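Local structure of calcineurin-like phosphoesterase domain-containing protein (Aquifex aeolicus, 1XM7) at residues V32-L37 with L64-A69. The protein is of unknown function but belongs to the calcineurin-like metallophosphoesterase family and probably acts as a hydrolase. Sequence-based numbering, arbitrary orientation.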
loop_
_atom_site.group_PDB
_atom_site.type_symbol
_atom_site.label_atom_id
_atom_site.label_comp_id
_atom_site.label_asym_id
_atom_site.label_seq_id
_atom_site.Cartn_x
_atom_site.Cartn_y
_atom_site.Cartn_z
ATOM N N VAL A 32 -3.602 -15.699 2.098
ATOM C CA VAL A 32 -2.560 -15.652 1.086
ATOM C C VAL A 32 -1.650 -14.457 1.284
ATOM O O VAL A 32 -0.431 -14.577 1.183
ATOM C CB VAL A 32 -3.160 -15.594 -0.316
ATOM C CG1 VAL A 32 -2.077 -15.279 -1.338
ATOM C CG2 VAL A 32 -3.838 -16.923 -0.629
ATOM N N ILE A 33 -2.242 -13.303 1.565
ATOM C CA ILE A 33 -1.469 -12.084 1.793
ATOM C C ILE A 33 -0.575 -12.242 3.017
ATOM O O ILE A 33 0.623 -11.978 2.958
ATOM C CB ILE A 33 -2.391 -10.860 2.030
ATOM C CG1 ILE A 33 -3.041 -10.418 0.713
ATOM C CG2 ILE A 33 -1.590 -9.725 2.668
ATOM C CD1 ILE A 33 -4.146 -9.373 0.889
ATOM N N LEU A 34 -1.175 -12.656 4.129
ATOM C CA LEU A 34 -0.445 -12.857 5.378
ATOM C C LEU A 34 0.672 -13.886 5.223
ATOM O O LEU A 34 1.715 -13.793 5.870
ATOM C CB LEU A 34 -1.408 -13.306 6.475
ATOM C CG LEU A 34 -2.453 -12.254 6.870
ATOM C CD1 LEU A 34 -3.447 -12.854 7.864
ATOM C CD2 LEU A 34 -1.747 -11.036 7.466
ATOM N N THR A 35 0.444 -14.864 4.358
ATOM C CA THR A 35 1.424 -15.896 4.111
ATOM C C THR A 35 2.631 -15.296 3.417
ATOM O O THR A 35 3.762 -15.474 3.870
ATOM C CB THR A 35 0.833 -17.013 3.242
ATOM O OG1 THR A 35 -0.101 -17.767 4.021
ATOM C CG2 THR A 35 1.927 -17.940 2.739
ATOM N N ASN A 36 2.389 -14.565 2.332
ATOM C CA ASN A 36 3.474 -13.945 1.569
ATOM C C ASN A 36 4.283 -12.933 2.357
ATOM O O ASN A 36 5.424 -12.632 2.007
ATOM C CB ASN A 36 2.923 -13.296 0.301
ATOM C CG ASN A 36 2.537 -14.326 -0.757
ATOM O OD1 ASN A 36 1.643 -14.092 -1.572
ATOM N ND2 ASN A 36 3.221 -15.470 -0.754
ATOM N N LEU A 37 3.691 -12.402 3.420
ATOM C CA LEU A 37 4.395 -11.445 4.258
ATOM C C LEU A 37 5.194 -12.250 5.249
ATOM O O LEU A 37 6.314 -11.887 5.609
ATOM C CB LEU A 37 3.420 -10.557 5.023
ATOM C CG LEU A 37 2.652 -9.528 4.203
ATOM C CD1 LEU A 37 1.631 -8.878 5.103
ATOM C CD2 LEU A 37 3.600 -8.491 3.605
ATOM N N LEU A 64 -6.050 -10.123 11.925
ATOM C CA LEU A 64 -5.377 -8.981 12.522
ATOM C C LEU A 64 -4.374 -9.359 13.604
ATOM O O LEU A 64 -3.302 -8.761 13.699
ATOM C CB LEU A 64 -6.410 -7.983 13.073
ATOM C CG LEU A 64 -7.386 -7.396 12.043
ATOM C CD1 LEU A 64 -8.087 -6.197 12.651
ATOM C CD2 LEU A 64 -6.644 -6.987 10.770
ATOM N N ARG A 65 -4.721 -10.344 14.421
ATOM C CA ARG A 65 -3.828 -10.787 15.478
ATOM C C ARG A 65 -2.569 -11.318 14.792
ATOM O O ARG A 65 -1.452 -11.043 15.222
ATOM C CB ARG A 65 -4.511 -11.883 16.308
ATOM C CG ARG A 65 -3.815 -12.217 17.633
ATOM C CD ARG A 65 -4.685 -13.108 18.553
ATOM N NE ARG A 65 -5.882 -12.408 19.035
ATOM C CZ ARG A 65 -6.800 -12.931 19.853
ATOM N NH1 ARG A 65 -6.671 -14.178 20.303
ATOM N NH2 ARG A 65 -7.863 -12.213 20.206
ATOM N N ILE A 66 -2.762 -12.057 13.702
ATOM C CA ILE A 66 -1.653 -12.620 12.944
ATOM C C ILE A 66 -0.782 -11.502 12.382
ATOM O O ILE A 66 0.445 -11.518 12.524
ATOM C CB ILE A 66 -2.167 -13.513 11.791
ATOM C CG1 ILE A 66 -2.812 -14.772 12.372
ATOM C CG2 ILE A 66 -1.022 -13.878 10.849
ATOM C CD1 ILE A 66 -3.551 -15.603 11.354
ATOM N N TRP A 67 -1.415 -10.527 11.742
ATOM C CA TRP A 67 -0.689 -9.391 11.191
ATOM C C TRP A 67 0.178 -8.742 12.269
ATOM O O TRP A 67 1.352 -8.455 12.057
ATOM C CB TRP A 67 -1.688 -8.368 10.638
ATOM C CG TRP A 67 -1.132 -6.993 10.462
ATOM C CD1 TRP A 67 -0.994 -6.028 11.423
ATOM C CD2 TRP A 67 -0.601 -6.443 9.259
ATOM N NE1 TRP A 67 -0.407 -4.910 10.888
ATOM C CE2 TRP A 67 -0.154 -5.136 9.561
ATOM C CE3 TRP A 67 -0.457 -6.928 7.952
ATOM C CZ2 TRP A 67 0.429 -4.306 8.603
ATOM C CZ3 TRP A 67 0.127 -6.098 6.992
ATOM C CH2 TRP A 67 0.562 -4.802 7.327
ATOM N N LYS A 68 -0.427 -8.514 13.427
ATOM C CA LYS A 68 0.246 -7.899 14.556
ATOM C C LYS A 68 1.480 -8.709 14.946
ATOM O O LYS A 68 2.525 -8.150 15.260
ATOM C CB LYS A 68 -0.732 -7.813 15.733
ATOM C CG LYS A 68 -0.363 -6.811 16.813
ATOM C CD LYS A 68 -1.387 -6.813 17.947
ATOM C CE LYS A 68 -1.019 -5.782 19.024
ATOM N NZ LYS A 68 -2.035 -5.685 20.127
ATOM N N ALA A 69 1.359 -10.032 14.904
ATOM C CA ALA A 69 2.451 -10.921 15.274
ATOM C C ALA A 69 3.635 -10.875 14.317
ATOM O O ALA A 69 4.773 -11.124 14.723
ATOM C CB ALA A 69 1.937 -12.344 15.386
#
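Leu34 reaches across to Ile66 and Trp67, and the two helices that carry them, 29-38 and 63-69, run nearly parallel: their short segments make an angle of 12° with axes 10.6 Å apart. Followed outward, the CB of Leu34 sets off toward the facing helix, and CG lies anti to the carbonyl carbon (chi1 -66°), which carries the fork into the gap. There the branches part. CD1 meets CG2 of Ile66 at 4.0 Å, a methyl that beta-branching holds close to its own backbone, while CD2 comes up to the CB of Trp67 at 4.1 Å and lies at the edge of the indole, near its plane. A forked leucine suits this place because one residue can serve two consecutive positions of the other helix.

One turn further on, Leu37 takes over. Its CD1 approaches the six-membered part of the indole obliquely, 3.7 Å from CZ3 of Trp67. With CG anti to the backbone N (chi1 161°), the long, flat indole can span from its own helix to Leu37; Ile66, one residue earlier, lies nearer the surface. Leu37 and Trp67 both touch Leu47 of strand 46-49, and Leu37, apolar as its buried place demands, also touches Ile7, which packs the helix pair against the five-stranded mixed sheet. Trp67 also meets the rings of Phe53 and Phe92, and its NE1 donates to the carbonyl O of Tyr91, satisfying the one polar atom of the indole. Between the segments this largely buried contact rests on apolar side chains and the exclusion of water, without directional bonds.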